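Long-range contacts in triacylglycerol lipase (Clostridium botulinum, PDB 5AH1), which hydrolyses ester bonds, as a zinc-binding triacylglycerol lipase of the alpha/beta-hydrolase fold that also breaks down synthetic polyesters: residues 126-132 with 183-187; 118-122 with 134-138; 232-238 with 308-313; 155-161 with 268-274. One frame throughout, in Å; residues are numbered along the deposited sequence.

Contact 1: residues 126-132 with 183-187; sequences SSNWDRA and MGGQT. With ZN (zinc ion), chain B.
The hydroxyl of Thr187 is the polar hub between helix 128-140 and helix 183-197. Thr187 OG1 donates to Asn128 OD1 (2.7 Å), arriving in the plane of that carbonyl. The same OG1 accepts from Arg131 NE at 2.9 Å and, by a more bent bond, from Arg131 NH2 at 3.2 Å. Both nitrogens reach it side-on and in the guanidinium plane, so one hydroxyl oxygen is gripped by three bonds. The other half of the Asn128 amide gives ND2 to Gln186 OE1 at 3.0 Å. That bond is straight at the hydrogen (164°), yet the donor sits above the Gln186 carbonyl plane, because the two amides stand almost perpendicular.

Met183 and Gly184 follow directly on Ser182 in a Gly-x-Ser-x-Gly sequence that fits the nucleophile elbow of alpha/beta-hydrolases, so the contact includes the residues that follow the probable nucleophile. Arg131 also donates to the backbone carbonyls of Gly123, His84 and Gly85, which further fixes its rotation.

The thioether of Met183 packs against polar groups. Its chi1 of -164° turns CG away from the backbone N, and with the rest of the chain extended SD lies over one face of the Arg131 guanidinium, 3.8 Å from CZ, while CE ends 3.3 Å from Ser126 O, a buried carbonyl that has no hydrogen-bond partner. Apolar contact comes from Thr187 CG2 on Arg131 CB at 3.7 Å.

On the zinc side, Asp130 OD1 binds the metal at 1.9 Å.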
loop_
_atom_site.group_PDB
_atom_site.type_symbol
_atom_site.label_atom_id
_atom_site.label_comp_id
_atom_site.label_asym_id
_atom_site.label_seq_id
_atom_site.Cartn_x
_atom_site.Cartn_y
_atom_site.Cartn_z
ATOM N N SER A 126 8.636 -0.263 -7.047
ATOM C CA SER A 126 8.219 -0.511 -8.418
ATOM C C SER A 126 6.811 0.014 -8.702
ATOM O O SER A 126 6.072 0.400 -7.792
ATOM C CB SER A 126 8.343 -1.993 -8.742
ATOM O OG SER A 126 9.707 -2.380 -8.639
ATOM N N SER A 127 6.426 0.017 -9.977
ATOM C CA SER A 127 5.103 0.479 -10.358
ATOM C C SER A 127 4.014 -0.466 -9.846
ATOM O O SER A 127 4.263 -1.612 -9.502
ATOM C CB SER A 127 4.990 0.556 -11.866
ATOM O OG SER A 127 5.081 -0.746 -12.415
ATOM N N ASN A 128 2.784 0.027 -9.820
ATOM C CA ASN A 128 1.652 -0.816 -9.445
ATOM C C ASN A 128 1.449 -1.971 -10.427
ATOM O O ASN A 128 1.091 -3.073 -10.014
ATOM C CB ASN A 128 0.388 0.036 -9.313
ATOM C CG ASN A 128 0.322 0.735 -7.979
ATOM O OD1 ASN A 128 0.375 0.072 -6.936
ATOM N ND2 ASN A 128 0.169 2.052 -7.985
ATOM N N TRP A 129 1.663 -1.740 -11.716
ATOM C CA TRP A 129 1.607 -2.845 -12.669
ATOM C C TRP A 129 2.627 -3.921 -12.288
ATOM O O TRP A 129 2.307 -5.117 -12.179
ATOM C CB TRP A 129 1.904 -2.342 -14.073
ATOM C CG TRP A 129 1.976 -3.431 -15.118
ATOM C CD1 TRP A 129 3.044 -4.270 -15.370
ATOM C CD2 TRP A 129 0.955 -3.799 -16.066
ATOM N NE1 TRP A 129 2.740 -5.118 -16.401
ATOM C CE2 TRP A 129 1.473 -4.848 -16.849
ATOM C CE3 TRP A 129 -0.356 -3.347 -16.322
ATOM C CZ2 TRP A 129 0.753 -5.418 -17.898
ATOM C CZ3 TRP A 129 -1.061 -3.922 -17.349
ATOM C CH2 TRP A 129 -0.517 -4.953 -18.116
ATOM N N ASP A 130 3.877 -3.504 -12.079
ATOM C CA ASP A 130 4.924 -4.475 -11.791
ATOM C C ASP A 130 4.600 -5.209 -10.484
ATOM O O ASP A 130 4.740 -6.426 -10.391
ATOM C CB ASP A 130 6.301 -3.812 -11.690
ATOM C CG ASP A 130 6.848 -3.283 -13.039
ATOM O OD1 ASP A 130 6.143 -3.322 -14.084
ATOM O OD2 ASP A 130 8.021 -2.835 -13.039
ATOM N N ARG A 131 4.184 -4.454 -9.478
ATOM C CA ARG A 131 3.805 -5.038 -8.196
ATOM C C ARG A 131 2.631 -6.005 -8.294
ATOM O O ARG A 131 2.602 -7.004 -7.598
ATOM C CB ARG A 131 3.545 -3.922 -7.191
ATOM C CG ARG A 131 4.850 -3.190 -6.771
ATOM C CD ARG A 131 4.567 -1.880 -6.069
ATOM N NE ARG A 131 3.523 -1.961 -5.043
ATOM C CZ ARG A 131 3.716 -1.844 -3.730
ATOM N NH1 ARG A 131 4.934 -1.815 -3.186
ATOM N NH2 ARG A 131 2.655 -1.830 -2.941
ATOM N N ALA A 132 1.665 -5.703 -9.147
ATOM C CA ALA A 132 0.544 -6.609 -9.353
ATOM C C ALA A 132 0.987 -7.931 -9.997
ATOM O O ALA A 132 0.520 -8.999 -9.604
ATOM C CB ALA A 132 -0.548 -5.944 -10.165
ATOM N N MET A 183 0.444 2.211 -0.748
ATOM C CA MET A 183 0.461 1.793 -2.140
ATOM C C MET A 183 -0.074 0.366 -2.363
ATOM O O MET A 183 -0.534 0.030 -3.462
ATOM C CB MET A 183 1.887 1.879 -2.672
ATOM C CG MET A 183 1.990 1.832 -4.173
ATOM S SD MET A 183 3.719 1.822 -4.677
ATOM C CE MET A 183 3.458 1.920 -6.440
ATOM N N GLY A 184 -0.029 -0.471 -1.331
ATOM C CA GLY A 184 -0.602 -1.807 -1.410
ATOM C C GLY A 184 -2.068 -1.804 -1.843
ATOM O O GLY A 184 -2.484 -2.694 -2.563
ATOM N N GLY A 185 -2.803 -0.763 -1.477
ATOM C CA GLY A 185 -4.189 -0.636 -1.894
ATOM C C GLY A 185 -4.351 -0.407 -3.396
ATOM O O GLY A 185 -5.245 -0.969 -4.027
ATOM N N GLN A 186 -3.484 0.408 -3.997
ATOM C CA GLN A 186 -3.472 0.552 -5.447
ATOM C C GLN A 186 -3.090 -0.759 -6.107
ATOM O O GLN A 186 -3.679 -1.159 -7.121
ATOM C CB GLN A 186 -2.477 1.622 -5.886
ATOM C CG GLN A 186 -2.834 3.049 -5.564
ATOM C CD GLN A 186 -1.711 3.961 -5.995
ATOM O OE1 GLN A 186 -0.553 3.771 -5.573
ATOM N NE2 GLN A 186 -2.012 4.921 -6.875
ATOM N N THR A 187 -2.089 -1.438 -5.549
ATOM C CA THR A 187 -1.606 -2.687 -6.133
ATOM C C THR A 187 -2.697 -3.759 -6.139
ATOM O O THR A 187 -2.853 -4.472 -7.125
ATOM C CB THR A 187 -0.384 -3.192 -5.376
ATOM O OG1 THR A 187 0.661 -2.207 -5.448
ATOM C CG2 THR A 187 0.123 -4.514 -5.954
HETATM ZN ZN ZN B . 7.058 -2.426 -15.539
#

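Contact 2: residues 118-122 with 134-138; sequences YTATV and ELYAY
Tyr138 lays one face of its ring against the backbone of Ala120 and Thr121, where the edge strand 117-120 of the parallel alpha/beta-hydrolase sheet meets helix 128-140. The strand and helix segments run at 142° to each other, closer to antiparallel than parallel, as the chain turns back from the strand's end into the helix. Thr121 N sits over the centre of the ring and is buried without a hydrogen-bond partner. Ala120 CA is 3.6 Å from Tyr138 CD1. CG lies anti to the backbone N of Tyr138 (chi1 -158°), which swings the ring out from the helix and along the strand.

Next to the ring, Ala120 CB presses on Leu135 CD1 at 3.3 Å, tighter than ordinary van der Waals contact. Val122 CG1 rests on the helix backbone, 3.6 Å from Leu135 N, and Glu134 OE1 comes within 3.7 Å of Val122 CB.

Further out, the Glu134 carboxylate is held at both oxygens, OE1 by the backbone N of Gly123 and OE2 by the hydroxyl of Tyr146. Leu135 continues inward onto Ile188 and Leu191 of helix 183-197, and Tyr163 meets the Tyr138 ring. At the phenol end a single water bridges the two segments, donating to Thr119 O and lying 2.7 Å from Tyr138 OH.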
loop_
_atom_site.group_PDB
_atom_site.type_symbol
_atom_site.label_atom_id
_atom_site.label_comp_id
_atom_site.label_asym_id
_atom_site.label_seq_id
_atom_site.Cartn_x
_atom_site.Cartn_y
_atom_site.Cartn_z
ATOM N N TYR A 118 -2.123 -14.836 5.109
ATOM C CA TYR A 118 -0.809 -14.857 4.471
ATOM C C TYR A 118 -0.335 -13.447 4.206
ATOM O O TYR A 118 -1.125 -12.492 4.177
ATOM C CB TYR A 118 -0.884 -15.613 3.142
ATOM C CG TYR A 118 -1.456 -16.985 3.294
ATOM C CD1 TYR A 118 -0.639 -18.029 3.675
ATOM C CD2 TYR A 118 -2.805 -17.238 3.116
ATOM C CE1 TYR A 118 -1.130 -19.289 3.859
ATOM C CE2 TYR A 118 -3.318 -18.524 3.298
ATOM C CZ TYR A 118 -2.473 -19.543 3.678
ATOM O OH TYR A 118 -2.945 -20.833 3.879
ATOM N N THR A 119 0.964 -13.333 3.979
ATOM C CA THR A 119 1.593 -12.060 3.670
ATOM C C THR A 119 2.281 -12.178 2.317
ATOM O O THR A 119 3.049 -13.110 2.088
ATOM C CB THR A 119 2.638 -11.689 4.736
ATOM O OG1 THR A 119 1.991 -11.566 6.008
ATOM C CG2 THR A 119 3.313 -10.366 4.418
ATOM N N ALA A 120 1.973 -11.256 1.414
ATOM C CA ALA A 120 2.655 -11.194 0.125
ATOM C C ALA A 120 3.661 -10.062 0.126
ATOM O O ALA A 120 3.426 -9.015 0.728
ATOM C CB ALA A 120 1.664 -11.020 -0.996
ATOM N N THR A 121 4.758 -10.256 -0.599
ATOM C CA THR A 121 5.812 -9.256 -0.666
ATOM C C THR A 121 6.119 -8.953 -2.127
ATOM O O THR A 121 6.311 -9.875 -2.926
ATOM C CB THR A 121 7.031 -9.721 0.128
ATOM O OG1 THR A 121 6.607 -9.855 1.498
ATOM C CG2 THR A 121 8.173 -8.727 0.022
ATOM N N VAL A 122 6.115 -7.667 -2.469
ATOM C CA VAL A 122 6.311 -7.195 -3.829
ATOM C C VAL A 122 7.351 -6.064 -3.850
ATOM O O VAL A 122 7.875 -5.692 -2.801
ATOM C CB VAL A 122 4.964 -6.752 -4.455
ATOM C CG1 VAL A 122 3.973 -7.928 -4.479
ATOM C CG2 VAL A 122 4.363 -5.557 -3.709
ATOM N N GLU A 134 3.966 -9.173 -9.733
ATOM C CA GLU A 134 4.711 -9.834 -8.667
ATOM C C GLU A 134 3.758 -10.475 -7.660
ATOM O O GLU A 134 4.002 -11.592 -7.204
ATOM C CB GLU A 134 5.654 -8.841 -8.006
ATOM C CG GLU A 134 6.746 -8.377 -8.974
ATOM C CD GLU A 134 7.376 -7.057 -8.595
ATOM O OE1 GLU A 134 7.077 -6.505 -7.518
ATOM O OE2 GLU A 134 8.205 -6.561 -9.393
ATOM N N LEU A 135 2.683 -9.777 -7.312
ATOM C CA LEU A 135 1.697 -10.296 -6.372
ATOM C C LEU A 135 1.023 -11.575 -6.891
ATOM O O LEU A 135 0.851 -12.552 -6.154
ATOM C CB LEU A 135 0.656 -9.218 -6.082
ATOM C CG LEU A 135 -0.454 -9.577 -5.106
ATOM C CD1 LEU A 135 0.108 -10.060 -3.782
ATOM C CD2 LEU A 135 -1.353 -8.365 -4.909
ATOM N N TYR A 136 0.661 -11.567 -8.171
ATOM C CA TYR A 136 0.138 -12.760 -8.825
ATOM C C TYR A 136 1.071 -13.960 -8.642
ATOM O O TYR A 136 0.655 -15.015 -8.152
ATOM C CB TYR A 136 -0.128 -12.464 -10.309
ATOM C CG TYR A 136 -0.517 -13.679 -11.101
ATOM C CD1 TYR A 136 -1.825 -14.138 -11.127
ATOM C CD2 TYR A 136 0.429 -14.375 -11.829
ATOM C CE1 TYR A 136 -2.170 -15.269 -11.846
ATOM C CE2 TYR A 136 0.098 -15.507 -12.542
ATOM C CZ TYR A 136 -1.205 -15.958 -12.540
ATOM O OH TYR A 136 -1.538 -17.079 -13.264
ATOM N N ALA A 137 2.338 -13.786 -8.969
ATOM C CA ALA A 137 3.296 -14.882 -8.845
ATOM C C ALA A 137 3.537 -15.264 -7.395
ATOM O O ALA A 137 3.748 -16.443 -7.089
ATOM C CB ALA A 137 4.598 -14.511 -9.514
ATOM N N TYR A 138 3.526 -14.282 -6.501
ATOM C CA TYR A 138 3.763 -14.550 -5.087
ATOM C C TYR A 138 2.678 -15.459 -4.525
ATOM O O TYR A 138 2.938 -16.300 -3.657
ATOM C CB TYR A 138 3.832 -13.246 -4.271
ATOM C CG TYR A 138 4.584 -13.428 -2.986
ATOM C CD1 TYR A 138 3.952 -13.914 -1.858
ATOM C CD2 TYR A 138 5.953 -13.219 -2.924
ATOM C CE1 TYR A 138 4.644 -14.136 -0.686
ATOM C CE2 TYR A 138 6.654 -13.448 -1.758
ATOM C CZ TYR A 138 5.991 -13.902 -0.643
ATOM O OH TYR A 138 6.688 -14.156 0.517
HETATM O O HOH W 1 5.444 -14.072 2.911
#

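Contact 3: residues 232-238 with 308-313; sequences DGTTLSD and LSTEGA. With K (potassium ion), chain D.
In Asp238 the first torsion sets CG anti to the carbonyl carbon (chi1 -64°) and turns the carboxylate toward Thr310. In Thr310 it places OG1 between the backbone N and the carbonyl carbon (chi1 60°), which brings the hydroxyl alongside the amide N-H, itself positioned by the backbone, so that both meet the carboxylate. Thr310 N donates to the syn lone pair of Asp238 OD1 at 2.9 Å, while Thr310 OG1 donates to Asp238 OD2 at 2.7 Å, also from the syn side but 19° out of the carboxylate plane. OD2 has a second partner in Arg368, a salt bridge.

The aspartate thus sits at the N-terminus of helix 310-317, where the helix dipole would probably favour its negative charge. Each helix start carries its own N-cap: Thr234 OG1 accepts from Leu236 N, and Ser309 OG accepts from Gly312 N at 3.1 Å.

Just ahead of the two caps the segments touch backbone to backbone. Thr234 N donates to Leu308 O at 2.8 Å, nearly in line with the carbonyl bond, and Gly233 CA lies 3.1 Å from Leu308 O. Ala313 CB closes in on Gly233 N at 3.1 Å. Beyond the carboxylate, the carbonyl oxygens of Ser237 and Asp238 bind a potassium ion together with Met240.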
loop_
_atom_site.group_PDB
_atom_site.type_symbol
_atom_site.label_atom_id
_atom_site.label_comp_id
_atom_site.label_asym_id
_atom_site.label_seq_id
_atom_site.Cartn_x
_atom_site.Cartn_y
_atom_site.Cartn_z
ATOM N N ASP A 232 -6.178 8.422 -4.964
ATOM C CA ASP A 232 -6.010 9.552 -5.876
ATOM C C ASP A 232 -4.595 10.138 -5.812
ATOM O O ASP A 232 -4.387 11.279 -6.187
ATOM C CB ASP A 232 -7.038 10.652 -5.582
ATOM C CG ASP A 232 -8.440 10.273 -5.988
ATOM O OD1 ASP A 232 -8.616 9.550 -6.995
ATOM O OD2 ASP A 232 -9.379 10.743 -5.304
ATOM N N GLY A 233 -3.620 9.342 -5.392
ATOM C CA GLY A 233 -2.251 9.815 -5.268
ATOM C C GLY A 233 -2.005 10.543 -3.957
ATOM O O GLY A 233 -2.895 10.698 -3.114
ATOM N N THR A 234 -0.774 10.976 -3.778
ATOM C CA THR A 234 -0.418 11.825 -2.674
ATOM C C THR A 234 0.395 12.994 -3.188
ATOM O O THR A 234 1.322 12.831 -3.980
ATOM C CB THR A 234 0.382 11.079 -1.586
ATOM O OG1 THR A 234 0.893 12.061 -0.696
ATOM C CG2 THR A 234 1.530 10.224 -2.159
ATOM N N THR A 235 0.062 14.184 -2.699
ATOM C CA THR A 235 0.805 15.370 -3.107
ATOM C C THR A 235 2.214 15.401 -2.525
ATOM O O THR A 235 3.026 16.203 -2.955
ATOM C CB THR A 235 0.058 16.674 -2.805
ATOM O OG1 THR A 235 -0.090 16.848 -1.395
ATOM C CG2 THR A 235 -1.293 16.713 -3.510
ATOM N N LEU A 236 2.531 14.480 -1.621
ATOM C CA LEU A 236 3.919 14.327 -1.183
ATOM C C LEU A 236 4.809 13.957 -2.365
ATOM O O LEU A 236 5.931 14.464 -2.502
ATOM C CB LEU A 236 4.054 13.295 -0.067
ATOM C CG LEU A 236 5.452 13.180 0.552
ATOM C CD1 LEU A 236 5.914 14.505 1.143
ATOM C CD2 LEU A 236 5.452 12.096 1.594
ATOM N N SER A 237 4.320 13.094 -3.253
ATOM C CA SER A 237 5.079 12.821 -4.458
ATOM C C SER A 237 5.091 14.046 -5.375
ATOM O O SER A 237 6.147 14.423 -5.893
ATOM C CB SER A 237 4.573 11.600 -5.212
ATOM O OG SER A 237 5.337 11.487 -6.399
ATOM N N ASP A 238 3.937 14.668 -5.597
ATOM C CA ASP A 238 3.867 15.822 -6.486
ATOM C C ASP A 238 4.901 16.898 -6.116
ATOM O O ASP A 238 5.560 17.464 -6.980
ATOM C CB ASP A 238 2.494 16.476 -6.431
ATOM C CG ASP A 238 1.363 15.586 -6.917
ATOM O OD1 ASP A 238 1.563 14.417 -7.247
ATOM O OD2 ASP A 238 0.220 16.079 -6.929
ATOM N N LEU A 308 2.442 7.038 -7.512
ATOM C CA LEU A 308 2.012 7.685 -6.275
ATOM C C LEU A 308 1.574 9.124 -6.440
ATOM O O LEU A 308 0.878 9.650 -5.574
ATOM C CB LEU A 308 3.126 7.634 -5.232
ATOM C CG LEU A 308 3.426 6.237 -4.677
ATOM C CD1 LEU A 308 4.728 6.239 -3.904
ATOM C CD2 LEU A 308 2.290 5.720 -3.791
ATOM N N SER A 309 2.023 9.770 -7.516
ATOM C CA SER A 309 1.666 11.165 -7.750
ATOM C C SER A 309 0.191 11.262 -8.112
ATOM O O SER A 309 -0.421 10.273 -8.536
ATOM C CB SER A 309 2.512 11.766 -8.875
ATOM O OG SER A 309 2.153 11.276 -10.156
ATOM N N THR A 310 -0.401 12.443 -7.977
ATOM C CA THR A 310 -1.818 12.566 -8.302
ATOM C C THR A 310 -2.067 12.324 -9.793
ATOM O O THR A 310 -3.049 11.677 -10.152
ATOM C CB THR A 310 -2.397 13.904 -7.824
ATOM O OG1 THR A 310 -1.707 14.994 -8.437
ATOM C CG2 THR A 310 -2.292 14.007 -6.287
ATOM N N GLU A 311 -1.190 12.826 -10.663
ATOM C CA GLU A 311 -1.308 12.526 -12.084
ATOM C C GLU A 311 -1.266 11.010 -12.359
ATOM O O GLU A 311 -2.038 10.485 -13.173
ATOM C CB GLU A 311 -0.173 13.215 -12.838
ATOM C CG GLU A 311 -0.184 13.023 -14.359
ATOM C CD GLU A 311 1.084 13.548 -15.033
ATOM O OE1 GLU A 311 2.156 13.495 -14.387
ATOM O OE2 GLU A 311 1.006 14.015 -16.195
ATOM N N GLY A 312 -0.316 10.320 -11.739
ATOM C CA GLY A 312 -0.128 8.908 -12.002
ATOM C C GLY A 312 -1.250 8.057 -11.429
ATOM O O GLY A 312 -1.661 7.077 -12.045
ATOM N N ALA A 313 -1.746 8.442 -10.263
ATOM C CA ALA A 313 -2.865 7.730 -9.643
ATOM C C ALA A 313 -4.125 7.942 -10.489
ATOM O O ALA A 313 -4.908 7.007 -10.688
ATOM C CB ALA A 313 -3.068 8.221 -8.234
HETATM K K K D . 7.315 15.719 -8.046
HETATM O O HOH W 2 1.043 14.735 -10.281
#

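Contact 4: residues 155-161 with 268-274; sequences KHNRYGR and DLKLDQW. With ZN (zinc ion), chain B.
The zinc site brings this contact together: His156, one of the four zinc ligands alongside Asp130, His150 and Asp302, packs against Gln273 and Trp274 of the loop that follows helix 242-257. Its NE2 binds the metal at 2.1 Å, and ND1 donates in the ring plane to Asn157 O, so both nitrogens of the imidazole are engaged and its rotation is set. Gln273 CG covers one face of the ring in a CH-pi contact, 3.8 Å from its centroid. Toward Trp274 the imidazole presents its edge: the pair is T-shaped, with planes 64° apart, and His156 CB also lies over the six-membered ring of the indole. A first torsion that holds CG between the backbone N and the carbonyl carbon (chi1 74°) lets the histidine turn to the metal while its CB stays on the indole.

Gln273 is a second-shell residue, since its NE2 donates to the zinc ligand Asp130. Its backbone joins in as well, Gln273 O accepting a nearly linear bond from Asn157 N at 3.0 Å.

Toward strand 159-163 the contact becomes ionic. Arg161 NH2 meets one oxygen of each of two carboxylates, both oxygens in the guanidinium plane, reaching Asp272 OD1 on the syn side and Asp268 OD2 from above the carboxylate plane. Lys270 CG lies over a face of the same guanidinium, while its amine is paired with Glu93. Asp268 also closes an Asx turn, OD1 accepting from Lys270 N at 2.8 Å.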
loop_
_atom_site.group_PDB
_atom_site.type_symbol
_atom_site.label_atom_id
_atom_site.label_comp_id
_atom_site.label_asym_id
_atom_site.label_seq_id
_atom_site.Cartn_x
_atom_site.Cartn_y
_atom_site.Cartn_z
ATOM N N LYS A 155 10.864 -0.823 -21.559
ATOM C CA LYS A 155 12.272 -1.182 -21.719
ATOM C C LYS A 155 12.858 -1.823 -20.474
ATOM O O LYS A 155 13.892 -1.420 -19.964
ATOM C CB LYS A 155 13.085 0.040 -22.137
ATOM C CG LYS A 155 12.512 0.754 -23.358
ATOM C CD LYS A 155 13.247 2.046 -23.659
ATOM C CE LYS A 155 12.631 2.767 -24.861
ATOM N NZ LYS A 155 11.184 3.116 -24.671
ATOM N N HIS A 156 12.171 -2.849 -19.992
ATOM C CA HIS A 156 12.684 -3.681 -18.913
ATOM C C HIS A 156 12.429 -5.155 -19.194
ATOM O O HIS A 156 11.835 -5.512 -20.201
ATOM C CB HIS A 156 12.220 -3.197 -17.516
ATOM C CG HIS A 156 10.782 -3.465 -17.132
ATOM N ND1 HIS A 156 10.247 -4.726 -16.970
ATOM C CD2 HIS A 156 9.812 -2.601 -16.737
ATOM C CE1 HIS A 156 9.000 -4.620 -16.539
ATOM N NE2 HIS A 156 8.715 -3.342 -16.371
ATOM N N ASN A 157 12.912 -6.024 -18.321
ATOM C CA ASN A 157 12.813 -7.451 -18.562
ATOM C C ASN A 157 11.369 -7.903 -18.473
ATOM O O ASN A 157 10.607 -7.416 -17.632
ATOM C CB ASN A 157 13.592 -8.232 -17.504
ATOM C CG ASN A 157 15.076 -8.124 -17.665
ATOM O OD1 ASN A 157 15.572 -7.872 -18.757
ATOM N ND2 ASN A 157 15.799 -8.329 -16.573
ATOM N N ARG A 158 10.997 -8.864 -19.313
ATOM C CA ARG A 158 9.687 -9.504 -19.199
ATOM C C ARG A 158 9.584 -10.382 -17.962
ATOM O O ARG A 158 8.537 -10.407 -17.316
ATOM C CB ARG A 158 9.365 -10.338 -20.433
ATOM C CG ARG A 158 8.038 -11.071 -20.332
ATOM C CD ARG A 158 7.616 -11.827 -21.586
ATOM N NE ARG A 158 6.451 -12.650 -21.294
ATOM C CZ ARG A 158 5.949 -13.568 -22.114
ATOM N NH1 ARG A 158 6.412 -13.776 -23.324
ATOM N NH2 ARG A 158 4.966 -14.325 -21.694
ATOM N N TYR A 159 10.653 -11.111 -17.636
ATOM C CA TYR A 159 10.619 -12.050 -16.510
ATOM C C TYR A 159 11.400 -11.525 -15.339
ATOM O O TYR A 159 12.478 -10.957 -15.505
ATOM C CB TYR A 159 11.137 -13.429 -16.927
ATOM C CG TYR A 159 10.309 -14.040 -18.018
ATOM C CD1 TYR A 159 9.067 -14.593 -17.739
ATOM C CD2 TYR A 159 10.738 -14.025 -19.322
ATOM C CE1 TYR A 159 8.288 -15.126 -18.748
ATOM C CE2 TYR A 159 9.977 -14.552 -20.339
ATOM C CZ TYR A 159 8.740 -15.107 -20.044
ATOM O OH TYR A 159 7.933 -15.656 -21.025
ATOM N N GLY A 160 10.868 -11.774 -14.158
ATOM C CA GLY A 160 11.465 -11.319 -12.925
ATOM C C GLY A 160 11.892 -12.479 -12.058
ATOM O O GLY A 160 12.377 -13.498 -12.558
ATOM N N ARG A 161 11.712 -12.342 -10.755
ATOM C CA ARG A 161 12.155 -13.375 -9.845
ATOM C C ARG A 161 11.108 -14.482 -9.731
ATOM O O ARG A 161 10.036 -14.419 -10.345
ATOM C CB ARG A 161 12.573 -12.779 -8.504
ATOM C CG ARG A 161 11.496 -12.140 -7.706
ATOM C CD ARG A 161 12.046 -11.687 -6.345
ATOM N NE ARG A 161 13.100 -10.680 -6.453
ATOM C CZ ARG A 161 13.941 -10.352 -5.471
ATOM N NH1 ARG A 161 13.870 -10.939 -4.285
ATOM N NH2 ARG A 161 14.863 -9.426 -5.672
ATOM N N ASP A 268 16.115 -5.773 0.330
ATOM C CA ASP A 268 16.373 -5.903 -1.103
ATOM C C ASP A 268 15.330 -5.025 -1.788
ATOM O O ASP A 268 14.144 -5.113 -1.475
ATOM C CB ASP A 268 16.213 -7.392 -1.457
ATOM C CG ASP A 268 16.369 -7.719 -2.946
ATOM O OD1 ASP A 268 16.491 -6.821 -3.808
ATOM O OD2 ASP A 268 16.364 -8.941 -3.247
ATOM N N LEU A 269 15.766 -4.140 -2.675
ATOM C CA LEU A 269 14.842 -3.238 -3.381
ATOM C C LEU A 269 14.150 -3.901 -4.570
ATOM O O LEU A 269 13.213 -3.338 -5.130
ATOM C CB LEU A 269 15.546 -1.967 -3.835
ATOM C CG LEU A 269 16.168 -1.155 -2.704
ATOM C CD1 LEU A 269 17.007 -0.022 -3.271
ATOM C CD2 LEU A 269 15.105 -0.623 -1.752
ATOM N N LYS A 270 14.594 -5.099 -4.941
ATOM C CA LYS A 270 13.872 -5.952 -5.890
ATOM C C LYS A 270 13.660 -5.299 -7.255
ATOM O O LYS A 270 12.641 -5.519 -7.907
ATOM C CB LYS A 270 12.539 -6.418 -5.282
ATOM C CG LYS A 270 12.693 -6.929 -3.852
ATOM C CD LYS A 270 11.433 -7.584 -3.263
ATOM C CE LYS A 270 11.691 -8.064 -1.846
ATOM N NZ LYS A 270 11.932 -6.971 -0.889
ATOM N N LEU A 271 14.672 -4.567 -7.724
ATOM C CA LEU A 271 14.628 -3.911 -9.030
ATOM C C LEU A 271 15.322 -4.756 -10.110
ATOM O O LEU A 271 15.904 -4.217 -11.046
ATOM C CB LEU A 271 15.234 -2.502 -8.919
ATOM C CG LEU A 271 14.352 -1.548 -8.097
ATOM C CD1 LEU A 271 15.134 -0.321 -7.685
ATOM C CD2 LEU A 271 13.083 -1.153 -8.840
ATOM N N ASP A 272 15.219 -6.071 -9.973
ATOM C CA ASP A 272 15.793 -7.031 -10.909
ATOM C C ASP A 272 15.434 -6.710 -12.361
ATOM O O ASP A 272 16.268 -6.847 -13.260
ATOM C CB ASP A 272 15.292 -8.452 -10.615
ATOM C CG ASP A 272 15.560 -8.915 -9.197
ATOM O OD1 ASP A 272 15.447 -8.117 -8.247
ATOM O OD2 ASP A 272 15.857 -10.117 -9.044
ATOM N N GLN A 273 14.188 -6.305 -12.590
ATOM C CA GLN A 273 13.685 -6.155 -13.950
ATOM C C GLN A 273 14.358 -5.009 -14.686
ATOM O O GLN A 273 14.391 -4.999 -15.903
ATOM C CB GLN A 273 12.151 -6.028 -13.984
ATOM C CG GLN A 273 11.568 -4.674 -13.577
ATOM C CD GLN A 273 11.450 -4.498 -12.083
ATOM O OE1 GLN A 273 12.323 -4.901 -11.310
ATOM N NE2 GLN A 273 10.355 -3.887 -11.660
ATOM N N TRP A 274 14.874 -4.057 -13.908
ATOM C CA TRP A 274 15.579 -2.891 -14.416
ATOM C C TRP A 274 17.088 -3.077 -14.490
ATOM O O TRP A 274 17.798 -2.134 -14.795
ATOM C CB TRP A 274 15.275 -1.675 -13.534
ATOM C CG TRP A 274 13.840 -1.224 -13.582
ATOM C CD1 TRP A 274 12.892 -1.374 -12.608
ATOM C CD2 TRP A 274 13.194 -0.550 -14.665
ATOM N NE1 TRP A 274 11.696 -0.836 -13.012
ATOM C CE2 TRP A 274 11.861 -0.303 -14.266
ATOM C CE3 TRP A 274 13.618 -0.108 -15.923
ATOM C CZ2 TRP A 274 10.950 0.335 -15.087
ATOM C CZ3 TRP A 274 12.714 0.534 -16.732
ATOM C CH2 TRP A 274 11.389 0.764 -16.306
HETATM ZN ZN ZN B . 7.058 -2.426 -15.539
HETATM O O HOH W 3 11.681 -8.556 -8.012
#

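Contacts 1 and 2 share helix 128-140, their centres 11 Å apart: its first turn meets helix 183-197, and the turns that follow pack on edge strand 117-120 of the parallel sheet. Contact 4 lies about 14 Å from contact 1, centre to centre, and the two meet at the zinc ion, to which each gives a ligand. Contact 3, its centre also about 14 Å from that of contact 1, touches it through Gln186 and Met183, but stays clear of contacts 2 and 4. Along the chain the segments of contacts 1 and 2 alternate, as do those of 1 and 4, whereas 1 precedes 3. The probable nucleophile elbow region is thereby linked directly to the zinc site and, through 308-313, indirectly to the potassium-binding end of helix 235-239.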